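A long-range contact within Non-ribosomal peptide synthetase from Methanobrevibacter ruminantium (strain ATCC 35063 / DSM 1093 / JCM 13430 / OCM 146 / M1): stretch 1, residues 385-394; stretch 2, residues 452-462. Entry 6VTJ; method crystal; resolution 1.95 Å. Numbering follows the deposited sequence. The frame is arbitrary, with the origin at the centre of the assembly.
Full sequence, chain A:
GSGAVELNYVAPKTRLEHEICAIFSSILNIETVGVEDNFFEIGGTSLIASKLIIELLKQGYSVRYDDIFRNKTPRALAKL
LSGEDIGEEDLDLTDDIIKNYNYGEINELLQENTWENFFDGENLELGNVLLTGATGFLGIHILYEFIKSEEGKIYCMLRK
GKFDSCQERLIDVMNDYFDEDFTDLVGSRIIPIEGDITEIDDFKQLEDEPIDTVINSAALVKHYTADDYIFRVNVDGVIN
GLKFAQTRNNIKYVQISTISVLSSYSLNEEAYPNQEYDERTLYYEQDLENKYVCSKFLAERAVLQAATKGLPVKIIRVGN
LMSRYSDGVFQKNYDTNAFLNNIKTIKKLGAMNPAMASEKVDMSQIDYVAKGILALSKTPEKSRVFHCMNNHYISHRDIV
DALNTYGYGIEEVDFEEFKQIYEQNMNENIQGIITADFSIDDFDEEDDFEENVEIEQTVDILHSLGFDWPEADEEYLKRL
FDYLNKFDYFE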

# COMPACT_ATOMS: atom_id res chain seq x y z
N VAL A 385 1.74 -18.14 3.13
CA VAL A 385 0.99 -16.91 2.89
C VAL A 385 0.28 -16.52 4.18
O VAL A 385 -0.36 -17.35 4.82
CB VAL A 385 -0.02 -17.06 1.74
CG1 VAL A 385 -0.89 -15.81 1.65
CG2 VAL A 385 0.69 -17.31 0.41
N PHE A 386 0.38 -15.26 4.55
CA PHE A 386 -0.21 -14.81 5.80
C PHE A 386 -0.96 -13.50 5.59
O PHE A 386 -0.66 -12.73 4.67
CB PHE A 386 0.84 -14.64 6.87
CG PHE A 386 1.66 -15.87 7.10
CD1 PHE A 386 1.22 -16.85 7.98
CD2 PHE A 386 2.86 -16.04 6.44
CE1 PHE A 386 1.98 -17.98 8.18
CE2 PHE A 386 3.62 -17.19 6.63
CZ PHE A 386 3.18 -18.15 7.51
N HIS A 387 -1.97 -13.29 6.44
CA HIS A 387 -2.78 -12.07 6.49
C HIS A 387 -2.43 -11.35 7.80
O HIS A 387 -3.09 -11.53 8.83
CB HIS A 387 -4.25 -12.41 6.38
CG HIS A 387 -4.63 -12.90 5.02
ND1 HIS A 387 -5.90 -13.34 4.70
CD2 HIS A 387 -3.90 -13.02 3.88
CE1 HIS A 387 -5.93 -13.70 3.43
NE2 HIS A 387 -4.73 -13.52 2.92
N CYS A 388 -1.39 -10.52 7.74
CA CYS A 388 -0.78 -9.97 8.94
C CYS A 388 -1.35 -8.56 9.16
O CYS A 388 -0.76 -7.57 8.74
CB CYS A 388 0.74 -9.97 8.79
SG CYS A 388 1.64 -9.43 10.25
N MET A 389 -2.49 -8.50 9.84
CA MET A 389 -3.17 -7.24 10.11
C MET A 389 -3.95 -7.37 11.41
O MET A 389 -4.39 -8.47 11.79
CB MET A 389 -4.11 -6.84 8.96
CG MET A 389 -5.05 -7.93 8.48
SD MET A 389 -5.67 -7.57 6.80
CE MET A 389 -6.88 -6.28 7.14
N ASN A 390 -4.14 -6.23 12.07
CA ASN A 390 -4.84 -6.15 13.34
C ASN A 390 -6.26 -6.69 13.24
O ASN A 390 -7.10 -6.11 12.55
CB ASN A 390 -4.85 -4.71 13.84
CG ASN A 390 -5.14 -4.62 15.31
OD1 ASN A 390 -5.95 -5.37 15.83
ND2 ASN A 390 -4.45 -3.72 16.01
N ASN A 391 -6.54 -7.81 13.90
CA ASN A 391 -7.84 -8.45 13.75
C ASN A 391 -8.94 -7.78 14.58
O ASN A 391 -10.11 -8.10 14.39
CB ASN A 391 -7.75 -9.95 14.10
CG ASN A 391 -7.31 -10.20 15.53
OD1 ASN A 391 -6.23 -9.79 15.94
ND2 ASN A 391 -8.13 -10.92 16.27
N HIS A 392 -8.59 -6.84 15.45
CA HIS A 392 -9.61 -6.10 16.21
C HIS A 392 -10.03 -4.85 15.43
O HIS A 392 -9.60 -3.72 15.71
CB HIS A 392 -9.06 -5.77 17.60
CG HIS A 392 -8.55 -6.96 18.34
ND1 HIS A 392 -7.21 -7.15 18.62
CD2 HIS A 392 -9.19 -8.05 18.82
CE1 HIS A 392 -7.05 -8.29 19.25
NE2 HIS A 392 -8.23 -8.86 19.38
N TYR A 393 -10.89 -5.06 14.43
CA TYR A 393 -11.33 -3.98 13.56
C TYR A 393 -12.15 -2.95 14.34
O TYR A 393 -12.89 -3.30 15.27
CB TYR A 393 -12.21 -4.49 12.42
CG TYR A 393 -11.56 -5.47 11.45
CD1 TYR A 393 -10.19 -5.70 11.45
CD2 TYR A 393 -12.35 -6.17 10.54
CE1 TYR A 393 -9.62 -6.61 10.57
CE2 TYR A 393 -11.79 -7.07 9.66
CZ TYR A 393 -10.43 -7.29 9.67
OH TYR A 393 -9.89 -8.17 8.78
N ILE A 394 -11.99 -1.68 13.96
CA ILE A 394 -12.79 -0.59 14.50
C ILE A 394 -13.60 0.00 13.35
O ILE A 394 -13.39 -0.32 12.18
CB ILE A 394 -11.93 0.49 15.19
CG1 ILE A 394 -10.93 1.12 14.23
CG2 ILE A 394 -11.17 -0.10 16.34
CD1 ILE A 394 -10.15 2.26 14.88
N ASN A 452 -15.73 -10.44 3.86
CA ASN A 452 -15.56 -11.86 3.61
C ASN A 452 -14.10 -12.28 3.53
O ASN A 452 -13.83 -13.47 3.32
CB ASN A 452 -16.28 -12.26 2.33
CG ASN A 452 -17.78 -12.11 2.44
OD1 ASN A 452 -18.35 -11.14 1.93
ND2 ASN A 452 -18.43 -13.05 3.13
N VAL A 453 -13.16 -11.36 3.69
CA VAL A 453 -11.76 -11.75 3.73
C VAL A 453 -11.46 -12.38 5.09
O VAL A 453 -11.74 -11.78 6.13
CB VAL A 453 -10.86 -10.53 3.49
CG1 VAL A 453 -9.42 -10.88 3.83
CG2 VAL A 453 -10.98 -10.08 2.06
N GLU A 454 -10.91 -13.59 5.08
CA GLU A 454 -10.56 -14.23 6.33
C GLU A 454 -9.09 -14.10 6.66
O GLU A 454 -8.22 -14.25 5.79
CB GLU A 454 -10.97 -15.70 6.33
CG GLU A 454 -12.34 -15.92 5.75
CD GLU A 454 -12.73 -17.37 5.73
OE1 GLU A 454 -12.84 -17.97 4.62
OE2 GLU A 454 -12.92 -17.92 6.84
N ILE A 455 -8.82 -13.83 7.94
CA ILE A 455 -7.48 -13.69 8.48
C ILE A 455 -7.27 -14.56 9.71
O ILE A 455 -6.19 -14.54 10.31
CB ILE A 455 -7.16 -12.21 8.82
CG1 ILE A 455 -7.99 -11.75 10.02
CG2 ILE A 455 -7.44 -11.27 7.65
CD1 ILE A 455 -7.51 -10.43 10.56
N GLU A 456 -8.27 -15.37 10.08
CA GLU A 456 -8.23 -16.09 11.35
C GLU A 456 -7.05 -17.06 11.40
O GLU A 456 -6.40 -17.19 12.45
CB GLU A 456 -9.55 -16.83 11.58
N GLN A 457 -6.75 -17.74 10.29
CA GLN A 457 -5.61 -18.65 10.33
C GLN A 457 -4.37 -17.89 10.78
O GLN A 457 -3.63 -18.34 11.66
CB GLN A 457 -5.39 -19.33 8.97
CG GLN A 457 -4.22 -20.33 8.96
CD GLN A 457 -4.20 -21.22 7.72
OE1 GLN A 457 -5.05 -22.09 7.56
NE2 GLN A 457 -3.23 -21.00 6.84
N THR A 458 -4.12 -16.72 10.19
CA THR A 458 -2.92 -15.99 10.57
C THR A 458 -3.00 -15.55 12.03
O THR A 458 -2.02 -15.66 12.77
CB THR A 458 -2.69 -14.80 9.64
OG1 THR A 458 -2.49 -15.26 8.29
CG2 THR A 458 -1.45 -14.00 10.07
N VAL A 459 -4.16 -15.08 12.46
CA VAL A 459 -4.33 -14.75 13.87
C VAL A 459 -3.89 -15.93 14.71
O VAL A 459 -3.04 -15.79 15.61
CB VAL A 459 -5.79 -14.34 14.15
CG1 VAL A 459 -6.02 -14.07 15.66
CG2 VAL A 459 -6.11 -13.11 13.37
N ASP A 460 -4.37 -17.13 14.36
CA ASP A 460 -4.09 -18.29 15.20
C ASP A 460 -2.61 -18.57 15.22
O ASP A 460 -2.02 -18.79 16.29
CB ASP A 460 -4.85 -19.51 14.69
CG ASP A 460 -6.32 -19.41 14.92
OD1 ASP A 460 -6.71 -18.60 15.79
OD2 ASP A 460 -7.09 -20.11 14.23
N ILE A 461 -1.99 -18.50 14.04
CA ILE A 461 -0.58 -18.83 13.95
C ILE A 461 0.22 -17.83 14.77
O ILE A 461 1.05 -18.21 15.61
CB ILE A 461 -0.14 -18.88 12.47
CG1 ILE A 461 -0.76 -20.10 11.79
CG2 ILE A 461 1.37 -18.91 12.35
CD1 ILE A 461 -0.38 -20.27 10.29
N LEU A 462 -0.11 -16.55 14.62
CA LEU A 462 0.61 -15.53 15.37
C LEU A 462 0.43 -15.77 16.86
O LEU A 462 1.38 -15.67 17.64
CB LEU A 462 0.10 -14.14 15.00
CG LEU A 462 0.58 -13.50 13.71
CD1 LEU A 462 -0.35 -12.36 13.38
CD2 LEU A 462 1.99 -13.01 13.91
O HOH W 1 -0.91 -19.23 7.13

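A strand and the start of a helix can be joined by very few polar contacts when apolar side chains fill the space around them, and this pair of stretches illustrates the principle. The strand that carries Phe386 and His387 crosses the helix that begins at Glu456 almost at right angles (87°), with the axes 7.0 Å apart at closest approach. So steep a crossing confines close backbone contact to a short region, where the CA atoms of His387 and Ile455 lie 5.4 Å from each other.

Ile455, at the N-cap position, has the largest area covered by the other stretch. Its CG2 packs against CB of His387 at 3.6 Å, while CD1 reaches the loop that follows the strand, lying 3.6 Å from CB of Asn391, 4.1 Å from CG of Met389 and 3.7 Å from OH of Tyr393. Asn391, though polar, offers carbon to the isoleucine through its CB, which also meets CG2 of Val459 at 3.6 Å.

His387 supplies both direct hydrogen bonds. Its ND1 donates to the carbonyl O of Glu454 at 2.7 Å, the acceptor lying at the ring edge, near the plane where a nitrogen-bound proton points. The backbone N of His387 donates to OG1 of Thr458 at 2.8 Å, with a nearly linear angle of 176°. One residue thus ties the strand both to the segment before the helix and to its first turn.

Thr458 points toward the strand, and its hydroxyl serves as an acceptor for a backbone NH. OG1 also comes within 3.4 Å of CA of Phe386. Beyond it, CD1 of Ile461 meets the edge of the Phe386 ring, 3.9 Å from CE1, extending the apolar packing along the helix. A water adds an indirect link, donating to O of Val385 and accepting from NE2 of Gln457.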